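Probable protein phosphatase 2C 50 (Oryza sativa subsp. japonica, PDB 5ZCG) probably removes phosphate groups from phosphoserine and phosphothreonine of other proteins, as a magnesium-dependent phosphatase of the PP2C family. Local coordinates at residues Arg73-Val78 / Asp115-Gly120; Lys109-Val114 / Val157-Gly162; Met213-Gly218 / Lys229-Val234. The protein carries 5 engineered substitutions. All coordinates share one frame; numbering follows the deposited sequence.

Contact 1: residues Arg73-Val78 / Asp115-Gly120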
loop_
_atom_site.group_PDB
_atom_site.type_symbol
_atom_site.label_atom_id
_atom_site.label_comp_id
_atom_site.label_asym_id
_atom_site.label_seq_id
_atom_site.Cartn_x
_atom_site.Cartn_y
_atom_site.Cartn_z
ATOM N N ARG A 73 -8.334 1.134 8.856
ATOM C CA ARG A 73 -9.529 1.865 9.270
ATOM C C ARG A 73 -10.022 1.409 10.638
ATOM O O ARG A 73 -10.478 2.226 11.444
ATOM C CB ARG A 73 -10.642 1.702 8.228
ATOM C CG ARG A 73 -12.011 2.167 8.713
ATOM C CD ARG A 73 -13.144 1.733 7.782
ATOM N NE ARG A 73 -13.415 0.302 7.870
ATOM C CZ ARG A 73 -13.744 -0.465 6.834
ATOM N NH1 ARG A 73 -13.847 0.058 5.618
ATOM N NH2 ARG A 73 -13.972 -1.759 7.017
ATOM N N GLU A 74 -9.952 0.106 10.913
ATOM C CA GLU A 74 -10.477 -0.403 12.177
ATOM C C GLU A 74 -9.478 -0.348 13.331
ATOM O O GLU A 74 -9.901 -0.298 14.492
ATOM C CB GLU A 74 -10.965 -1.848 12.009
ATOM C CG GLU A 74 -12.013 -2.023 10.916
ATOM C CD GLU A 74 -13.410 -1.623 11.366
ATOM O OE1 GLU A 74 -14.347 -1.695 10.543
ATOM O OE2 GLU A 74 -13.572 -1.236 12.543
ATOM N N ARG A 75 -8.174 -0.341 13.055
ATOM C CA ARG A 75 -7.180 -0.550 14.104
ATOM C C ARG A 75 -6.297 0.647 14.421
ATOM O O ARG A 75 -5.805 0.736 15.552
ATOM C CB ARG A 75 -6.271 -1.732 13.744
ATOM C CG ARG A 75 -6.844 -3.081 14.138
ATOM C CD ARG A 75 -7.082 -3.171 15.638
ATOM N NE ARG A 75 -5.850 -3.414 16.378
ATOM C CZ ARG A 75 -5.804 -3.627 17.690
ATOM N NH1 ARG A 75 -6.925 -3.626 18.399
ATOM N NH2 ARG A 75 -4.642 -3.843 18.293
ATOM N N ILE A 76 -6.009 1.527 13.455
ATOM C CA ILE A 76 -5.016 2.563 13.721
ATOM C C ILE A 76 -5.475 3.460 14.862
ATOM O O ILE A 76 -4.687 3.797 15.751
ATOM C CB ILE A 76 -4.704 3.378 12.457
ATOM C CG1 ILE A 76 -3.758 2.592 11.549
ATOM C CG2 ILE A 76 -4.074 4.714 12.846
ATOM C CD1 ILE A 76 -3.232 3.390 10.384
ATOM N N HIS A 77 -6.748 3.864 14.861
ATOM C CA HIS A 77 -7.193 4.789 15.898
ATOM C C HIS A 77 -7.185 4.132 17.272
ATOM O O HIS A 77 -6.892 4.802 18.266
ATOM C CB HIS A 77 -8.578 5.361 15.577
ATOM C CG HIS A 77 -9.705 4.389 15.736
ATOM N ND1 HIS A 77 -10.159 3.599 14.700
ATOM C CD2 HIS A 77 -10.496 4.108 16.798
ATOM C CE1 HIS A 77 -11.169 2.860 15.122
ATOM N NE2 HIS A 77 -11.393 3.149 16.392
ATOM N N VAL A 78 -7.447 2.824 17.341
ATOM C CA VAL A 78 -7.427 2.115 18.619
ATOM C C VAL A 78 -6.000 2.012 19.148
ATOM O O VAL A 78 -5.722 2.318 20.322
ATOM C CB VAL A 78 -8.056 0.718 18.459
ATOM C CG1 VAL A 78 -8.021 -0.053 19.790
ATOM C CG2 VAL A 78 -9.473 0.815 17.905
ATOM N N ASP A 115 1.412 -2.585 11.372
ATOM C CA ASP A 115 2.096 -3.374 10.348
ATOM C C ASP A 115 2.407 -4.781 10.853
ATOM O O ASP A 115 2.168 -5.773 10.154
ATOM C CB ASP A 115 3.376 -2.659 9.909
ATOM C CG ASP A 115 4.048 -3.327 8.715
ATOM O OD1 ASP A 115 3.525 -3.210 7.581
ATOM O OD2 ASP A 115 5.107 -3.967 8.903
ATOM N N ASP A 116 2.923 -4.884 12.085
ATOM C CA ASP A 116 3.256 -6.183 12.667
ATOM C C ASP A 116 2.013 -7.043 12.851
ATOM O O ASP A 116 2.071 -8.270 12.707
ATOM C CB ASP A 116 3.963 -5.992 14.012
ATOM C CG ASP A 116 5.413 -5.571 13.862
ATOM O OD1 ASP A 116 6.007 -5.824 12.791
ATOM O OD2 ASP A 116 5.962 -4.992 14.823
ATOM N N GLU A 117 0.882 -6.418 13.188
ATOM C CA GLU A 117 -0.363 -7.170 13.282
ATOM C C GLU A 117 -0.790 -7.682 11.914
ATOM O O GLU A 117 -1.253 -8.823 11.786
ATOM C CB GLU A 117 -1.458 -6.302 13.897
ATOM C CG GLU A 117 -1.245 -6.004 15.371
ATOM C CD GLU A 117 -2.347 -5.134 15.954
ATOM O OE1 GLU A 117 -2.261 -4.794 17.153
ATOM O OE2 GLU A 117 -3.296 -4.788 15.212
ATOM N N VAL A 118 -0.639 -6.851 10.879
ATOM C CA VAL A 118 -1.029 -7.258 9.532
ATOM C C VAL A 118 -0.188 -8.440 9.075
ATOM O O VAL A 118 -0.713 -9.425 8.544
ATOM C CB VAL A 118 -0.921 -6.069 8.557
ATOM C CG1 VAL A 118 -0.844 -6.565 7.127
ATOM C CG2 VAL A 118 -2.098 -5.135 8.740
ATOM N N SER A 119 1.124 -8.382 9.312
ATOM C CA SER A 119 2.033 -9.426 8.848
ATOM C C SER A 119 2.104 -10.625 9.784
ATOM O O SER A 119 2.860 -11.561 9.502
ATOM C CB SER A 119 3.438 -8.855 8.650
ATOM O OG SER A 119 3.950 -8.312 9.855
ATOM N N GLY A 120 1.349 -10.623 10.881
ATOM C CA GLY A 120 1.376 -11.755 11.787
ATOM C C GLY A 120 2.616 -11.868 12.649
ATOM O O GLY A 120 2.865 -12.936 13.216
#
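E117 OE2 takes two donors. One is R75 NE at 3.1 Å. The other is the hydroxyl of Y71, one turn before R75 on the same helix. The second oxygen, E117 OE1, receives R75 NH2 at 2.8 Å. R75 therefore meets the carboxylate side-on, through NE and one terminal nitrogen, with one bond to each oxygen. Both oxygens are approached on their syn side. The fit is not flat, because the guanidinium and carboxylate planes stand 35° apart. Neither hydrogen bond is straight: the N-H...O angle is 142° at NE and 148° at NH2.

The two side chains cross at about a right angle. R75 is bent at chi2 and chi3, and this curl turns the NE edge of the guanidinium to face helix 99-118. E117 is extended beyond CG and reaches out to meet it. The backbones stay well apart, with the CA atoms of R75 and E117 9.5 Å from each other.

E117 lies in the last turn of helix 99-118. Just beyond it G120, with positive phi, closes the helix in a Schellman motif. A methionine in place of R75 has no N-H to offer, and the buried E117 carboxylate would probably be left without its charged mate, with Y71 as a remaining partner.

This ion pair ties helix 67-91 to the end of helix 99-118. E117 is buried and R75 partly exposed, so the salt bridge probably offsets the cost of burying the carboxylate, and the Y71 hydroxyl probably helps to fix its rotation.

Contact 2: residues Lys109-Val114 / Val157-Gly162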
loop_
_atom_site.group_PDB
_atom_site.type_symbol
_atom_site.label_atom_id
_atom_site.label_comp_id
_atom_site.label_asym_id
_atom_site.label_seq_id
_atom_site.Cartn_x
_atom_site.Cartn_y
_atom_site.Cartn_z
ATOM N N LYS A 109 5.704 4.000 16.320
ATOM C CA LYS A 109 5.388 2.760 17.017
ATOM C C LYS A 109 3.967 2.298 16.722
ATOM O O LYS A 109 3.725 1.097 16.575
ATOM C CB LYS A 109 5.589 2.938 18.526
ATOM C CG LYS A 109 6.978 2.555 19.037
ATOM C CD LYS A 109 8.074 3.334 18.323
ATOM C CE LYS A 109 9.401 2.590 18.329
ATOM N NZ LYS A 109 10.304 3.082 17.248
ATOM N N CYS A 110 3.012 3.229 16.624
ATOM C CA CYS A 110 1.647 2.834 16.287
ATOM C C CYS A 110 1.580 2.219 14.890
ATOM O O CYS A 110 1.001 1.139 14.696
ATOM C CB CYS A 110 0.715 4.041 16.396
ATOM S SG CYS A 110 -0.848 3.872 15.493
ATOM N N PHE A 111 2.183 2.892 13.901
ATOM C CA PHE A 111 2.162 2.371 12.535
ATOM C C PHE A 111 2.895 1.035 12.446
ATOM O O PHE A 111 2.444 0.111 11.754
ATOM C CB PHE A 111 2.775 3.390 11.573
ATOM C CG PHE A 111 1.805 4.451 11.095
ATOM C CD1 PHE A 111 0.879 5.013 11.963
ATOM C CD2 PHE A 111 1.829 4.887 9.778
ATOM C CE1 PHE A 111 -0.010 5.988 11.524
ATOM C CE2 PHE A 111 0.943 5.863 9.332
ATOM C CZ PHE A 111 0.023 6.413 10.206
ATOM N N GLN A 112 4.027 0.913 13.152
ATOM C CA GLN A 112 4.778 -0.336 13.149
ATOM C C GLN A 112 3.985 -1.456 13.801
ATOM O O GLN A 112 4.058 -2.608 13.367
ATOM C CB GLN A 112 6.116 -0.142 13.866
ATOM C CG GLN A 112 7.017 -1.370 13.869
ATOM C CD GLN A 112 7.464 -1.767 12.473
ATOM O OE1 GLN A 112 8.228 -1.049 11.826
ATOM N NE2 GLN A 112 6.986 -2.916 12.001
ATOM N N ARG A 113 3.229 -1.141 14.855
ATOM C CA ARG A 113 2.430 -2.159 15.525
ATOM C C ARG A 113 1.306 -2.647 14.627
ATOM O O ARG A 113 1.041 -3.854 14.548
ATOM C CB ARG A 113 1.873 -1.607 16.838
ATOM C CG ARG A 113 0.761 -2.445 17.453
ATOM C CD ARG A 113 1.311 -3.651 18.202
ATOM N NE ARG A 113 2.517 -3.327 18.963
ATOM C CZ ARG A 113 2.518 -2.702 20.137
ATOM N NH1 ARG A 113 1.374 -2.329 20.697
ATOM N NH2 ARG A 113 3.664 -2.449 20.754
ATOM N N VAL A 114 0.637 -1.727 13.933
ATOM C CA VAL A 114 -0.385 -2.151 12.979
ATOM C C VAL A 114 0.241 -2.994 11.869
ATOM O O VAL A 114 -0.310 -4.030 11.473
ATOM C CB VAL A 114 -1.144 -0.934 12.419
ATOM C CG1 VAL A 114 -2.026 -1.349 11.246
ATOM C CG2 VAL A 114 -1.981 -0.297 13.516
ATOM N N VAL A 157 -1.967 17.251 14.069
ATOM C CA VAL A 157 -0.783 16.402 13.953
ATOM C C VAL A 157 -1.016 15.389 12.841
ATOM O O VAL A 157 -1.972 14.609 12.887
ATOM C CB VAL A 157 -0.450 15.693 15.274
ATOM C CG1 VAL A 157 0.906 15.008 15.168
ATOM C CG2 VAL A 157 -0.460 16.690 16.412
ATOM N N VAL A 158 -0.131 15.380 11.855
ATOM C CA VAL A 158 -0.297 14.558 10.667
ATOM C C VAL A 158 0.791 13.500 10.650
ATOM O O VAL A 158 1.970 13.809 10.855
ATOM C CB VAL A 158 -0.260 15.408 9.387
ATOM C CG1 VAL A 158 -0.033 14.516 8.184
ATOM C CG2 VAL A 158 -1.550 16.207 9.254
ATOM N N ALA A 159 0.394 12.255 10.410
ATOM C CA ALA A 159 1.331 11.170 10.154
ATOM C C ALA A 159 1.001 10.571 8.796
ATOM O O ALA A 159 -0.132 10.135 8.564
ATOM C CB ALA A 159 1.260 10.103 11.245
ATOM N N ASN A 160 1.987 10.544 7.905
ATOM C CA ASN A 160 1.778 10.059 6.549
ATOM C C ASN A 160 2.731 8.918 6.236
ATOM O O ASN A 160 3.932 9.006 6.513
ATOM C CB ASN A 160 1.970 11.170 5.524
ATOM C CG ASN A 160 1.901 10.654 4.104
ATOM O OD1 ASN A 160 0.846 10.220 3.645
ATOM N ND2 ASN A 160 3.032 10.676 3.405
ATOM N N CYS A 161 2.193 7.863 5.634
ATOM C CA CYS A 161 2.971 6.720 5.170
ATOM C C CYS A 161 2.370 6.303 3.829
ATOM O O CYS A 161 1.298 5.691 3.788
ATOM C CB CYS A 161 2.939 5.592 6.192
ATOM S SG CYS A 161 3.721 4.070 5.657
ATOM N N GLY A 162 3.050 6.650 2.738
ATOM C CA GLY A 162 2.586 6.298 1.405
ATOM C C GLY A 162 2.379 7.497 0.500
ATOM O O GLY A 162 2.943 8.567 0.749
#
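The F111 ring meets strand 155-161 along its rim. C161 CB lies at the ring edge, close to the ring plane, and is 3.7 Å from F111 CE2. CD2 of the same ring is almost as near. A159 CB comes obliquely to the far end of the ring, 4.0 Å from F111 CZ. The flat faces are used by other parts of the chain: the ring of P230 lies over one face, and the CD1 methyl of I76 approaches the opposite face.

F111 carries the whole helix side of this contact. Its CG is anti to the carbonyl carbon and beside the backbone N (chi1 -84°), which sends the ring away from the helix and toward the strand. The CA atoms of F111 and C161 are 8.6 Å apart, and the ring fills that distance. On the strand, A159 and C161 both direct their CB atoms at the helix. They are two residues apart, so they lie on the same side of the strand. N160, between them, points its CB the other way. C161 touches the ring with CB rather than with sulfur: SG is anti to the backbone N (chi1 174°). The contact is wholly apolar, and all three touching residues are buried.

Strand 155-161 lies between strands 143-151 and 231-236, bonded to both through its backbone. F107, one turn earlier on helix 99-118, also packs on A159, and A146 of strand 143-151 touches the F111 ring. C110 and V114, next to F111 in the chain or one turn on, pack against helix 67-91. The arrangement is a helix laid on a sheet, as in the PP2C fold, where helices cover the outer faces of a beta sandwich.

Contact 3: residues Met213-Gly218 / Lys229-Val234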
loop_
_atom_site.group_PDB
_atom_site.type_symbol
_atom_site.label_atom_id
_atom_site.label_comp_id
_atom_site.label_asym_id
_atom_site.label_seq_id
_atom_site.Cartn_x
_atom_site.Cartn_y
_atom_site.Cartn_z
ATOM N N MET A 213 5.287 3.250 -4.584
ATOM C CA MET A 213 5.451 3.950 -3.324
ATOM C C MET A 213 6.573 3.288 -2.537
ATOM O O MET A 213 6.787 2.075 -2.631
ATOM C CB MET A 213 4.170 3.940 -2.487
ATOM C CG MET A 213 3.741 2.554 -2.029
ATOM S SD MET A 213 2.212 2.633 -1.082
ATOM C CE MET A 213 1.550 4.116 -1.765
ATOM N N SER A 214 7.303 4.099 -1.775
ATOM C CA SER A 214 8.440 3.616 -1.004
ATOM C C SER A 214 8.079 3.266 0.435
ATOM O O SER A 214 8.899 2.658 1.132
ATOM C CB SER A 214 9.565 4.660 -1.015
ATOM O OG SER A 214 9.067 5.955 -0.747
ATOM N N ARG A 215 6.889 3.645 0.899
ATOM C CA ARG A 215 6.435 3.324 2.242
ATOM C C ARG A 215 4.970 2.929 2.187
ATOM O O ARG A 215 4.204 3.474 1.385
ATOM C CB ARG A 215 6.617 4.502 3.212
ATOM C CG ARG A 215 8.007 5.107 3.187
ATOM C CD ARG A 215 8.344 5.820 4.475
ATOM N NE ARG A 215 9.548 6.625 4.313
ATOM C CZ ARG A 215 10.017 7.464 5.229
ATOM N NH1 ARG A 215 9.378 7.610 6.384
ATOM N NH2 ARG A 215 11.122 8.156 4.986
ATOM N N SER A 216 4.592 1.986 3.040
ATOM C CA SER A 216 3.210 1.538 3.160
ATOM C C SER A 216 3.090 0.685 4.414
ATOM O O SER A 216 4.086 0.356 5.064
ATOM C CB SER A 216 2.759 0.746 1.926
ATOM O OG SER A 216 2.914 -0.644 2.138
ATOM N N ILE A 217 1.851 0.343 4.750
ATOM C CA ILE A 217 1.543 -0.658 5.763
ATOM C C ILE A 217 1.236 -1.962 5.042
ATOM O O ILE A 217 0.432 -1.981 4.104
ATOM C CB ILE A 217 0.359 -0.221 6.646
ATOM C CG1 ILE A 217 0.716 1.050 7.424
ATOM C CG2 ILE A 217 -0.052 -1.350 7.591
ATOM C CD1 ILE A 217 -0.289 1.412 8.489
ATOM N N GLY A 218 1.874 -3.048 5.465
ATOM C CA GLY A 218 1.709 -4.319 4.784
ATOM C C GLY A 218 2.833 -4.547 3.795
ATOM O O GLY A 218 3.963 -4.122 4.051
ATOM N N LYS A 229 7.127 3.313 8.138
ATOM C CA LYS A 229 7.532 4.397 9.022
ATOM C C LYS A 229 6.906 5.698 8.547
ATOM O O LYS A 229 7.156 6.110 7.406
ATOM C CB LYS A 229 9.044 4.536 9.064
ATOM C CG LYS A 229 9.519 5.822 9.732
ATOM C CD LYS A 229 10.798 5.608 10.518
ATOM C CE LYS A 229 11.297 6.901 11.147
ATOM N NZ LYS A 229 10.472 7.309 12.317
ATOM N N PRO A 230 6.119 6.379 9.371
ATOM C CA PRO A 230 5.453 7.601 8.920
ATOM C C PRO A 230 6.344 8.823 9.096
ATOM O O PRO A 230 7.280 8.844 9.899
ATOM C CB PRO A 230 4.234 7.688 9.847
ATOM C CG PRO A 230 4.713 7.074 11.131
ATOM C CD PRO A 230 5.745 6.019 10.752
ATOM N N GLU A 231 6.059 9.834 8.283
ATOM C CA GLU A 231 6.606 11.168 8.471
ATOM C C GLU A 231 5.556 12.004 9.189
ATOM O O GLU A 231 4.379 12.002 8.802
ATOM C CB GLU A 231 6.999 11.808 7.139
ATOM C CG GLU A 231 8.468 11.619 6.786
ATOM C CD GLU A 231 8.804 12.078 5.376
ATOM O OE1 GLU A 231 8.613 13.276 5.073
ATOM O OE2 GLU A 231 9.259 11.236 4.571
ATOM N N VAL A 232 5.976 12.689 10.248
ATOM C CA VAL A 232 5.071 13.365 11.169
ATOM C C VAL A 232 5.287 14.871 11.092
ATOM O O VAL A 232 6.424 15.351 11.012
ATOM C CB VAL A 232 5.274 12.842 12.604
ATOM C CG1 VAL A 232 4.277 13.479 13.576
ATOM C CG2 VAL A 232 5.158 11.318 12.626
ATOM N N MET A 233 4.185 15.616 11.122
ATOM C CA MET A 233 4.207 17.071 11.150
ATOM C C MET A 233 3.264 17.558 12.240
ATOM O O MET A 233 2.130 17.081 12.341
ATOM C CB MET A 233 3.807 17.655 9.790
ATOM C CG MET A 233 4.442 19.000 9.474
ATOM S SD MET A 233 4.145 19.516 7.766
ATOM C CE MET A 233 4.963 18.209 6.858
ATOM N N VAL A 234 3.742 18.476 13.077
ATOM C CA VAL A 234 2.939 19.106 14.122
ATOM C C VAL A 234 2.683 20.550 13.712
ATOM O O VAL A 234 3.631 21.326 13.540
ATOM C CB VAL A 234 3.631 19.039 15.493
ATOM C CG1 VAL A 234 2.728 19.631 16.567
ATOM C CG2 VAL A 234 4.009 17.608 15.833
#
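R215 has the most surface covered here, followed by K229 and E231. The R215 chain runs extended from CG to NE and lies beside the K229 side chain, both pointing the same way. R215 NH1 bonds to the backbone O of K229 at 2.9 Å, nearly straight (164°). The oxygen lies in the guanidinium plane, at its edge. Seen from the carbonyl, the nitrogen sits well above the plane, so the bond does not follow a lone pair. The aliphatic part of K229 adds packing, with CG 3.8 Å from R215 NH1.

E231 comes from another direction. Its side chain crosses R215 at about a right angle and puts OE2 over one guanidinium face, 3.6 Å from R215 NH2. This is a long salt bridge of charge alone, as no N-H points at the oxygen. The same OE2 is bound by R185 and H181, while R215 NE pairs with E188. K229 NZ bonds to T108 OG1 and, 6.0 Å from R215 NH1, keeps the like charges apart.

R215 joins the 213-218 segment to the start of strand 231-236 by one directed bond and one looser attraction. The carboxylates of E231 and E188 probably balance the positive charges gathered here.

Overall arrangement
Contact 2 lies between the other two, its centre 10 Å from that of contact 1 and 6 Å from that of contact 3. Contacts 1 and 2 share helix 99-118, and I76 CG1 packs on V114 CG2 at 3.9 Å. Contacts 2 and 3 share a sheet: strands 155-161 and 231-236 are antiparallel neighbours, with N160 O 2.9 Å from E231 N. Contacts 1 and 3, with centres 14 Å apart, also meet directly, D115 OD1 being 2.7 Å from G218 N. Two magnesium ions share D61. G62 also binds one, D249 and D311 the other. None comes from the three contacts. The C161 side chain of contact 2 is about 14 Å from a magnesium ion.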